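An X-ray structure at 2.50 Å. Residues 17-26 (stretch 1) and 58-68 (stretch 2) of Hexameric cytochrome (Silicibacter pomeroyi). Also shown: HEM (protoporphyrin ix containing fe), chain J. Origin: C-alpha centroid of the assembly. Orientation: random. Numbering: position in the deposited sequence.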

ATOM      1  N   GLY A  17       9.763  -0.057  18.596  1.00  3.93           N
ATOM      2  CA  GLY A  17       9.154   0.606  17.449  1.00  2.49           C
ATOM      3  C   GLY A  17       8.041  -0.229  16.840  1.00  2.32           C
ATOM      4  O   GLY A  17       6.980   0.287  16.497  1.00  2.13           O
ATOM      5  N   PHE A  18       8.278  -1.532  16.720  1.00  2.00           N
ATOM      6  CA  PHE A  18       7.271  -2.456  16.220  1.00  2.00           C
ATOM      7  C   PHE A  18       6.034  -2.516  17.128  1.00  2.00           C
ATOM      8  O   PHE A  18       4.894  -2.583  16.636  1.00  2.00           O
ATOM      9  CB  PHE A  18       7.876  -3.857  16.036  1.00  2.00           C
ATOM     10  CG  PHE A  18       7.062  -4.740  15.173  1.00  2.00           C
ATOM     11  CD1 PHE A  18       7.262  -4.756  13.812  1.00  2.00           C
ATOM     12  CD2 PHE A  18       6.057  -5.521  15.712  1.00  2.00           C
ATOM     13  CE1 PHE A  18       6.471  -5.551  12.986  1.00  2.23           C
ATOM     14  CE2 PHE A  18       5.253  -6.311  14.904  1.00  2.00           C
ATOM     15  CZ  PHE A  18       5.460  -6.330  13.534  1.00  2.00           C
ATOM     16  N   ASP A  19       6.249  -2.486  18.445  1.00  2.00           N
ATOM     17  CA  ASP A  19       5.128  -2.428  19.397  1.00  2.00           C
ATOM     18  C   ASP A  19       4.431  -1.084  19.316  1.00  2.00           C
ATOM     19  O   ASP A  19       3.227  -0.992  19.518  1.00  2.00           O
ATOM     20  CB  ASP A  19       5.589  -2.663  20.830  1.00  2.00           C
ATOM     21  CG  ASP A  19       6.243  -4.011  21.016  1.00  2.00           C
ATOM     22  OD1 ASP A  19       5.600  -5.041  20.714  1.00  2.00           O
ATOM     23  OD2 ASP A  19       7.413  -4.020  21.471  1.00  3.52           O
ATOM     24  N   LEU A  20       5.191  -0.034  19.029  1.00  2.00           N
ATOM     25  CA  LEU A  20       4.574   1.265  18.836  1.00  2.00           C
ATOM     26  C   LEU A  20       3.777   1.232  17.545  1.00  2.00           C
ATOM     27  O   LEU A  20       2.732   1.862  17.453  1.00  2.00           O
ATOM     28  CB  LEU A  20       5.616   2.401  18.836  1.00  2.00           C
ATOM     29  CG  LEU A  20       5.084   3.826  18.599  1.00  2.00           C
ATOM     30  CD1 LEU A  20       3.975   4.167  19.556  1.00  2.00           C
ATOM     31  CD2 LEU A  20       6.175   4.894  18.652  1.00  2.00           C
ATOM     32  N   ALA A  21       4.273   0.481  16.560  1.00  2.00           N
ATOM     33  CA  ALA A  21       3.612   0.333  15.255  1.00  2.00           C
ATOM     34  C   ALA A  21       2.296  -0.429  15.367  1.00  2.00           C
ATOM     35  O   ALA A  21       1.305  -0.055  14.732  1.00  2.00           O
ATOM     36  CB  ALA A  21       4.524  -0.351  14.259  1.00  2.00           C
ATOM     37  N   VAL A  22       2.300  -1.496  16.178  1.00  2.00           N
ATOM     38  CA  VAL A  22       1.084  -2.269  16.457  1.00  2.00           C
ATOM     39  C   VAL A  22       0.114  -1.350  17.190  1.00  2.03           C
ATOM     40  O   VAL A  22      -1.116  -1.392  16.968  1.00  2.12           O
ATOM     41  CB  VAL A  22       1.365  -3.546  17.319  1.00  2.02           C
ATOM     42  CG1 VAL A  22       0.069  -4.323  17.584  1.00  2.00           C
ATOM     43  CG2 VAL A  22       2.389  -4.461  16.646  1.00  2.00           C
ATOM     44  N   LYS A  23       0.669  -0.504  18.054  1.00  2.00           N
ATOM     45  CA  LYS A  23      -0.163   0.414  18.830  1.00  2.00           C
ATOM     46  C   LYS A  23      -0.840   1.394  17.910  1.00  2.00           C
ATOM     47  O   LYS A  23      -2.052   1.544  17.961  1.00  2.00           O
ATOM     48  CB  LYS A  23       0.643   1.165  19.893  1.00  2.00           C
ATOM     49  CG  LYS A  23      -0.177   2.180  20.677  1.00  2.21           C
ATOM     50  CD  LYS A  23       0.618   2.740  21.829  1.00  4.32           C
ATOM     51  CE  LYS A  23      -0.140   3.854  22.548  1.00  5.07           C
ATOM     52  NZ  LYS A  23       0.705   4.452  23.639  1.00  5.26           N
ATOM     53  N   LEU A  24      -0.054   2.051  17.062  1.00  2.00           N
ATOM     54  CA  LEU A  24      -0.587   3.030  16.124  1.00  2.00           C
ATOM     55  C   LEU A  24      -1.696   2.480  15.229  1.00  2.00           C
ATOM     56  O   LEU A  24      -2.600   3.216  14.821  1.00  2.00           O
ATOM     57  CB  LEU A  24       0.535   3.625  15.281  1.00  2.00           C
ATOM     58  CG  LEU A  24       1.392   4.682  15.984  1.00  2.00           C
ATOM     59  CD1 LEU A  24       2.223   5.445  14.970  1.00  2.00           C
ATOM     60  CD2 LEU A  24       0.546   5.657  16.802  1.00  2.00           C
ATOM     61  N   SER A  25      -1.623   1.185  14.945  1.00  2.00           N
ATOM     62  CA  SER A  25      -2.589   0.523  14.096  1.00  2.00           C
ATOM     63  C   SER A  25      -3.913   0.388  14.818  1.00  2.00           C
ATOM     64  O   SER A  25      -4.968   0.597  14.231  1.00  2.17           O
ATOM     65  CB  SER A  25      -2.086  -0.867  13.699  1.00  2.00           C
ATOM     66  OG  SER A  25      -0.872  -0.788  12.972  1.00  2.00           O
ATOM     67  N   ARG A  26      -3.853   0.040  16.097  1.00  2.00           N
ATOM     68  CA  ARG A  26      -5.057  -0.206  16.878  1.00  2.00           C
ATOM     69  C   ARG A  26      -5.758   1.066  17.298  1.00  2.00           C
ATOM     70  O   ARG A  26      -6.977   1.064  17.499  1.00  2.00           O
ATOM     71  CB  ARG A  26      -4.722  -1.018  18.113  1.00  2.00           C
ATOM     72  CG  ARG A  26      -4.082  -2.346  17.792  1.00  2.00           C
ATOM     73  CD  ARG A  26      -3.897  -3.147  19.055  1.00  2.17           C
ATOM     74  NE  ARG A  26      -5.156  -3.207  19.766  1.00  2.30           N
ATOM     75  CZ  ARG A  26      -5.352  -3.883  20.880  1.00  3.03           C
ATOM     76  NH1 ARG A  26      -4.352  -4.574  21.412  1.00  2.82           N
ATOM     77  NH2 ARG A  26      -6.550  -3.861  21.450  1.00  2.05           N
ATOM     78  N   ALA A  58      -0.143  -5.896   7.343  1.00  2.00           N
ATOM     79  CA  ALA A  58       0.057  -4.882   6.306  1.00  2.00           C
ATOM     80  C   ALA A  58       0.062  -3.464   6.908  1.00  2.00           C
ATOM     81  O   ALA A  58       0.891  -2.628   6.550  1.00  2.00           O
ATOM     82  CB  ALA A  58      -0.971  -5.012   5.227  1.00  2.00           C
ATOM     83  N   VAL A  59      -0.871  -3.237   7.835  1.00  2.00           N
ATOM     84  CA  VAL A  59      -1.069  -1.936   8.467  1.00  2.00           C
ATOM     85  C   VAL A  59       0.136  -1.634   9.307  1.00  2.00           C
ATOM     86  O   VAL A  59       0.780  -0.604   9.113  1.00  2.00           O
ATOM     87  CB  VAL A  59      -2.311  -1.907   9.380  1.00  2.00           C
ATOM     88  CG1 VAL A  59      -2.449  -0.550  10.020  1.00  2.00           C
ATOM     89  CG2 VAL A  59      -3.589  -2.236   8.602  1.00  2.00           C
ATOM     90  N   VAL A  60       0.453  -2.549  10.221  1.00  2.00           N
ATOM     91  CA  VAL A  60       1.609  -2.375  11.090  1.00  2.00           C
ATOM     92  C   VAL A  60       2.917  -2.229  10.325  1.00  2.00           C
ATOM     93  O   VAL A  60       3.842  -1.606  10.827  1.00  2.00           O
ATOM     94  CB  VAL A  60       1.718  -3.480  12.179  1.00  2.00           C
ATOM     95  CG1 VAL A  60       0.690  -4.572  11.959  1.00  2.00           C
ATOM     96  CG2 VAL A  60       3.154  -4.032  12.282  1.00  2.00           C
ATOM     97  N   ALA A  61       2.974  -2.798   9.116  1.00  2.00           N
ATOM     98  CA  ALA A  61       4.109  -2.656   8.197  1.00  2.00           C
ATOM     99  C   ALA A  61       4.263  -1.213   7.765  1.00  2.00           C
ATOM    100  O   ALA A  61       5.365  -0.640   7.852  1.00  2.00           O
ATOM    101  CB  ALA A  61       3.950  -3.563   6.982  1.00  2.00           C
ATOM    102  N   THR A  62       3.160  -0.614   7.320  1.00  2.00           N
ATOM    103  CA  THR A  62       3.177   0.796   6.973  1.00  2.00           C
ATOM    104  C   THR A  62       3.658   1.640   8.154  1.00  2.00           C
ATOM    105  O   THR A  62       4.564   2.446   8.005  1.00  2.00           O
ATOM    106  CB  THR A  62       1.823   1.278   6.462  1.00  2.00           C
ATOM    107  OG1 THR A  62       1.460   0.483   5.336  1.00  2.00           O
ATOM    108  CG2 THR A  62       1.910   2.707   6.009  1.00  2.00           C
ATOM    109  N   HIS A  63       3.065   1.442   9.323  1.00  2.00           N
ATOM    110  CA  HIS A  63       3.439   2.217  10.492  1.00  2.00           C
ATOM    111  C   HIS A  63       4.902   2.002  10.886  1.00  2.00           C
ATOM    112  O   HIS A  63       5.629   2.975  11.124  1.00  2.00           O
ATOM    113  CB  HIS A  63       2.523   1.901  11.675  1.00  2.00           C
ATOM    114  CG  HIS A  63       1.232   2.649  11.651  1.00  2.00           C
ATOM    115  ND1 HIS A  63       1.170   4.023  11.725  1.00  2.00           N
ATOM    116  CD2 HIS A  63      -0.047   2.216  11.568  1.00  2.00           C
ATOM    117  CE1 HIS A  63      -0.090   4.407  11.700  1.00  2.00           C
ATOM    118  NE2 HIS A  63      -0.849   3.332  11.606  1.00  2.00           N
ATOM    119  N   PHE A  64       5.336   0.743  10.934  1.00  2.00           N
ATOM    120  CA  PHE A  64       6.725   0.476  11.253  1.00  2.00           C
ATOM    121  C   PHE A  64       7.691   1.196  10.318  1.00  2.00           C
ATOM    122  O   PHE A  64       8.807   1.522  10.699  1.00  2.00           O
ATOM    123  CB  PHE A  64       7.024  -1.013  11.287  1.00  2.00           C
ATOM    124  CG  PHE A  64       8.350  -1.332  11.862  1.00  2.00           C
ATOM    125  CD1 PHE A  64       8.632  -1.032  13.190  1.00  2.00           C
ATOM    126  CD2 PHE A  64       9.328  -1.907  11.087  1.00  2.00           C
ATOM    127  CE1 PHE A  64       9.883  -1.323  13.741  1.00  2.00           C
ATOM    128  CE2 PHE A  64      10.592  -2.198  11.630  1.00  2.00           C
ATOM    129  CZ  PHE A  64      10.860  -1.906  12.956  1.00  2.00           C
ATOM    130  N   GLN A  65       7.250   1.466   9.106  1.00  2.00           N
ATOM    131  CA  GLN A  65       8.071   2.177   8.138  1.00  2.00           C
ATOM    132  C   GLN A  65       8.234   3.622   8.584  1.00  2.02           C
ATOM    133  O   GLN A  65       9.333   4.191   8.495  1.00  2.00           O
ATOM    134  CB  GLN A  65       7.424   2.086   6.760  1.00  2.00           C
ATOM    135  CG  GLN A  65       8.277   2.466   5.563  1.00  2.01           C
ATOM    136  CD  GLN A  65       7.653   1.922   4.286  1.00  3.17           C
ATOM    137  OE1 GLN A  65       7.938   0.781   3.896  1.00  4.60           O
ATOM    138  NE2 GLN A  65       6.753   2.704   3.660  1.00  2.00           N
ATOM    139  N   THR A  66       7.142   4.190   9.102  1.00  2.40           N
ATOM    140  CA  THR A  66       7.120   5.569   9.579  1.00  2.73           C
ATOM    141  C   THR A  66       7.938   5.751  10.846  1.00  2.96           C
ATOM    142  O   THR A  66       8.657   6.739  10.975  1.00  3.60           O
ATOM    143  CB  THR A  66       5.669   6.049   9.844  1.00  3.03           C
ATOM    144  OG1 THR A  66       4.836   5.692   8.731  1.00  3.52           O
ATOM    145  CG2 THR A  66       5.618   7.576  10.085  1.00  2.00           C
ATOM    146  N   ILE A  67       7.831   4.812  11.784  1.00  3.00           N
ATOM    147  CA  ILE A  67       8.587   4.929  13.031  1.00  3.08           C
ATOM    148  C   ILE A  67      10.069   4.507  12.941  1.00  2.97           C
ATOM    149  O   ILE A  67      10.906   4.963  13.720  1.00  3.02           O
ATOM    150  CB  ILE A  67       7.858   4.303  14.253  1.00  2.79           C
ATOM    151  CG1 ILE A  67       8.831   3.476  15.071  1.00  2.59           C
ATOM    152  CG2 ILE A  67       6.709   3.440  13.820  1.00  4.22           C
ATOM    153  CD1 ILE A  67       8.680   3.689  16.499  1.00  4.37           C
ATOM    154  N   ALA A  68      10.393   3.634  12.003  1.00  3.01           N
ATOM    155  CA  ALA A  68      11.780   3.285  11.783  1.00  3.21           C
ATOM    156  C   ALA A  68      12.505   4.533  11.305  1.00  3.51           C
ATOM    157  O   ALA A  68      13.586   4.866  11.808  1.00  3.71           O
ATOM    158  CB  ALA A  68      11.893   2.163  10.759  1.00  3.40           C
TER
HETATM  159  CHA HEM J 201      -6.142  -7.521  20.573  1.00  2.00           C
HETATM  160  CHB HEM J 201      -3.373  -5.894  17.014  1.00  2.00           C
HETATM  161  CHC HEM J 201      -7.298  -4.433  14.618  1.00  2.00           C
HETATM  162  CHD HEM J 201     -10.068  -5.589  18.418  1.00  2.00           C
HETATM  163  C1A HEM J 201      -5.042  -7.230  19.819  1.00  2.00           C
HETATM  164  C2A HEM J 201      -3.669  -7.546  20.169  1.00  2.00           C
HETATM  165  C3A HEM J 201      -2.894  -7.095  19.177  1.00  2.00           C
HETATM  166  C4A HEM J 201      -3.764  -6.482  18.185  1.00  2.00           C
HETATM  167  CMA HEM J 201      -1.354  -7.192  19.072  1.00  2.00           C
HETATM  168  CAA HEM J 201      -3.226  -8.284  21.457  1.00  2.00           C
HETATM  169  CBA HEM J 201      -3.513  -9.790  21.330  1.00  2.81           C
HETATM  170  CGA HEM J 201      -3.104 -10.530  22.587  1.00  4.36           C
HETATM  171  O1A HEM J 201      -2.015 -10.254  23.153  1.00  5.19           O
HETATM  172  O2A HEM J 201      -3.874 -11.405  23.041  1.00  4.54           O
HETATM  173  C1B HEM J 201      -4.198  -5.342  16.063  1.00  2.00           C
HETATM  174  C2B HEM J 201      -3.743  -4.685  14.863  1.00  2.00           C
HETATM  175  C3B HEM J 201      -4.828  -4.279  14.187  1.00  2.00           C
HETATM  176  C4B HEM J 201      -5.992  -4.664  14.956  1.00  2.00           C
HETATM  177  CMB HEM J 201      -2.255  -4.507  14.471  1.00  2.00           C
HETATM  178  CAB HEM J 201      -4.851  -3.533  12.832  1.00  2.00           C
HETATM  179  CBB HEM J 201      -5.277  -2.267  12.762  1.00  2.00           C
HETATM  180  C1C HEM J 201      -8.386  -4.642  15.436  1.00  2.00           C
HETATM  181  C2C HEM J 201      -9.757  -4.378  15.078  1.00  2.00           C
HETATM  182  C3C HEM J 201     -10.531  -4.691  16.124  1.00  2.00           C
HETATM  183  C4C HEM J 201      -9.664  -5.163  17.181  1.00  2.00           C
HETATM  184  CMC HEM J 201     -10.194  -3.831  13.703  1.00  2.00           C
HETATM  185  CAC HEM J 201     -12.064  -4.611  16.221  1.00  2.00           C
HETATM  186  CBC HEM J 201     -12.696  -3.451  16.208  1.00  2.00           C
HETATM  187  C1D HEM J 201      -9.263  -6.207  19.348  1.00  2.00           C
HETATM  188  C2D HEM J 201      -9.712  -6.662  20.643  1.00  2.00           C
HETATM  189  C3D HEM J 201      -8.493  -7.245  21.298  1.00  2.00           C
HETATM  190  C4D HEM J 201      -7.425  -7.105  20.345  1.00  2.00           C
HETATM  191  CMD HEM J 201     -11.110  -6.581  21.272  1.00  2.00           C
HETATM  192  CAD HEM J 201      -8.445  -7.889  22.697  1.00  4.69           C
HETATM  193  CBD HEM J 201      -8.711  -9.368  22.421  1.00  9.48           C
HETATM  194  CGD HEM J 201      -8.715 -10.194  23.672  1.00 12.52           C
HETATM  195  O1D HEM J 201      -9.672  -9.998  24.471  1.00 14.38           O
HETATM  196  O2D HEM J 201      -7.780 -11.035  23.841  1.00 13.11           O
HETATM  197  NA  HEM J 201      -5.063  -6.587  18.601  1.00  2.00           N
HETATM  198  NB  HEM J 201      -5.578  -5.313  16.089  1.00  2.00           N
HETATM  199  NC  HEM J 201      -8.359  -5.126  16.734  1.00  2.00           N
HETATM  200  ND  HEM J 201      -7.904  -6.488  19.203  1.00  2.00           N
HETATM  201 FE   HEM J 201      -6.695  -6.056  17.553  1.00  2.00          FE

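Two helices of one chain cross here at 124° between their N-to-C directions, with axes 8.2 Å apart at closest approach. No hydrogen bond links them; shape and apolar packing make the contact, which buries 570 Å² counting both sides.

Along stretch 2, Ala58 stays out of reach, and the contact begins at Val59, whose CB points toward the partner helix. Its CG1 lies 3.4 Å from OG of Ser25. The same hydroxyl donates to Ala21 O, with Ser25 OG 2.9 Å from Ala21 O, so its proton is engaged within its own helix while its oxygen packs against the valine.

One residue on, Val60 points sideways yet is among the most heavily covered residues of the contact. Its CG2 comes within 3.5 Å of Phe18 CZ and, more loosely, 4.5 Å of Val22 CG2, while its CG1 lies 3.9 Å from CMB of the heme, so this valine packs against both helix and cofactor. Its chi1 of 7° falls between the usual wells. Ala61 and Thr62 take no part.

His63 turns toward stretch 1 and offers a ring face to Leu24. The Leu24 CB stands 3.6 Å from the centroid of the His63 ring, only 10° off the ring normal, a clear CH-pi contact. Ser25 OG approaches the same imidazole, 3.4 Å from His63 CD2, without a hydrogen bond.

Phe64 leaves its backbone sideways, but the end of its side chain comes nearer. Its face receives the edge of the Phe18 ring, with the ring centroids 5.5 Å apart and the planes at 60°. Its own edge meets the backbone at Gly17, where Phe64 CE1 is 3.8 Å from Gly17 C. Near this residue the backbones draw close: the CA atoms of Ala21 and Phe64 are 5.1 Å apart. Ala21 is the small knob that fits the gap, seated among Val60, His63, Phe64 and Ile67, with its CB 3.9 Å from Phe64 CB.

After Gln65 and Thr66, which make no contact, Ile67 closes the row. Its CD1 lies 3.3 Å from Gly17 CA and 3.5 Å from Leu20 CD2. The glycine matters: an ideal CB at Gly17 would point into the contact, 3.2 Å from Ile67 CD1 and 3.5 Å from Phe64 CE1, both tight. The rule to read is small residues one turn apart, Gly17 and Ala21, opposed by large ones.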